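Local atomic coordinates of aminopeptidase P; XAA-pro aminopeptidase (Streptococcus thermophilus, PDB entry 3IL0), a protein that probably acts as a metal-dependent aminopeptidase of the M24B family, the present chain being its N-terminal creatinase/prolidase-type domain. Residues Y104-A107 with L108-I111. Sequence-based numbering, arbitrary orientation.
Sequences YYQA and LQAI
Gln-109 places its CG over one face of the Tyr-105 ring, one helical turn back along the same helix. Its CB starts beside the backbone, 3.6 Å from Gln-106 O. CG, turned anti to the carbonyl carbon, stands 4.0 Å from the centroid of the Tyr-105 ring and 28° off the ring normal, which identifies a CH-pi contact over the face. Beyond CG the chain runs on extended, carrying CD to 3.3 Å from Tyr-105 CE2. The amide then divides: OE1 reaches the phenol end, 3.0 Å from Tyr-105 OH, whereas NE2 turns back toward CE2. Tilted 33° from the ring plane, the amide sits above and beyond the rim by CE2, CZ and OH, leaving the face to CG. The tyrosine meets this chain because its own CG lies anti to the backbone N (chi1 168°), which sends the ring outward and leaning toward the following turn.

In the second i to i+4 pair the side chains meet through apolar atoms: Tyr-104 CE2 touches Leu-108 CD1 at 3.8 Å, an oblique approach to the ring. Four successive i+4 backbone hydrogen bonds define the alpha-helix beneath both pairs; that from Ile-111 N to Ala-107 O is 3.0 Å long.

This is helix 102-111 of a beta-alpha-beta unit, between strands 93-97 and 116-120. Leu-108, the buried member, packs with Tyr-104 against Leu-24 of strand 22-25 and Leu-79 of helix 78-88, while Tyr-105 and Gln-109 both rest on Leu-117 of strand 116-120, at one edge of the sheet within this chain.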
loop_
_atom_site.group_PDB
_atom_site.type_symbol
_atom_site.label_atom_id
_atom_site.label_comp_id
_atom_site.label_asym_id
_atom_site.label_seq_id
_atom_site.Cartn_x
_atom_site.Cartn_y
_atom_site.Cartn_z
ATOM N N TYR A 104 5.975 14.209 -5.209
ATOM C CA TYR A 104 5.447 13.220 -4.282
ATOM C C TYR A 104 6.576 12.402 -3.672
ATOM O O TYR A 104 6.600 12.131 -2.492
ATOM C CB TYR A 104 4.430 12.329 -5.015
ATOM C CG TYR A 104 3.784 11.315 -4.123
ATOM C CD1 TYR A 104 2.674 11.658 -3.379
ATOM C CD2 TYR A 104 4.296 10.033 -3.997
ATOM C CE1 TYR A 104 2.069 10.747 -2.499
ATOM C CE2 TYR A 104 3.690 9.083 -3.131
ATOM C CZ TYR A 104 2.562 9.455 -2.406
ATOM O OH TYR A 104 1.957 8.600 -1.537
ATOM N N TYR A 105 7.534 11.969 -4.471
ATOM C CA TYR A 105 8.721 11.307 -3.876
ATOM C C TYR A 105 9.398 12.192 -2.840
ATOM O O TYR A 105 9.831 11.690 -1.853
ATOM C CB TYR A 105 9.723 10.983 -4.947
ATOM C CG TYR A 105 11.054 10.587 -4.444
ATOM C CD1 TYR A 105 11.239 9.346 -3.934
ATOM C CD2 TYR A 105 12.158 11.431 -4.554
ATOM C CE1 TYR A 105 12.450 8.926 -3.502
ATOM C CE2 TYR A 105 13.400 11.022 -4.098
ATOM C CZ TYR A 105 13.526 9.767 -3.575
ATOM O OH TYR A 105 14.698 9.263 -3.093
ATOM N N GLN A 106 9.491 13.499 -3.057
ATOM C CA GLN A 106 10.099 14.399 -2.050
ATOM C C GLN A 106 9.307 14.345 -0.768
ATOM O O GLN A 106 9.917 14.262 0.259
ATOM C CB GLN A 106 10.255 15.854 -2.484
ATOM C CG GLN A 106 11.236 16.024 -3.606
ATOM C CD GLN A 106 11.517 17.474 -3.995
ATOM O OE1 GLN A 106 10.681 18.152 -4.609
ATOM N NE2 GLN A 106 12.738 17.925 -3.705
ATOM N N ALA A 107 7.973 14.333 -0.819
ATOM C CA ALA A 107 7.171 14.097 0.429
ATOM C C ALA A 107 7.491 12.775 1.119
ATOM O O ALA A 107 7.660 12.764 2.311
ATOM C CB ALA A 107 5.712 14.195 0.168
ATOM N N LEU A 108 7.654 11.680 0.374
ATOM C CA LEU A 108 8.069 10.398 0.968
ATOM C C LEU A 108 9.440 10.442 1.598
ATOM O O LEU A 108 9.700 9.742 2.630
ATOM C CB LEU A 108 8.090 9.230 -0.056
ATOM C CG LEU A 108 6.770 8.754 -0.743
ATOM C CD1 LEU A 108 7.030 7.771 -1.924
ATOM C CD2 LEU A 108 5.766 8.138 0.222
ATOM N N GLN A 109 10.368 11.143 0.953
ATOM C CA GLN A 109 11.710 11.246 1.544
ATOM C C GLN A 109 11.647 11.942 2.907
ATOM O O GLN A 109 12.356 11.543 3.820
ATOM C CB GLN A 109 12.679 12.008 0.686
ATOM C CG GLN A 109 13.397 11.186 -0.350
ATOM C CD GLN A 109 14.414 12.036 -1.130
ATOM O OE1 GLN A 109 15.505 11.579 -1.408
ATOM N NE2 GLN A 109 14.050 13.274 -1.474
ATOM N N ALA A 110 10.772 12.934 3.056
ATOM C CA ALA A 110 10.653 13.620 4.336
ATOM C C ALA A 110 9.961 12.671 5.354
ATOM O O ALA A 110 10.508 12.348 6.427
ATOM C CB ALA A 110 9.913 14.963 4.166
ATOM N N ILE A 111 8.805 12.130 5.005
ATOM C CA ILE A 111 8.083 11.338 5.948
ATOM C C ILE A 111 8.821 10.098 6.369
ATOM O O ILE A 111 8.668 9.649 7.501
ATOM C CB ILE A 111 6.769 10.969 5.376
ATOM C CG1 ILE A 111 5.935 12.255 5.286
ATOM C CG2 ILE A 111 6.116 9.915 6.236
ATOM C CD1 ILE A 111 4.593 12.112 4.714
#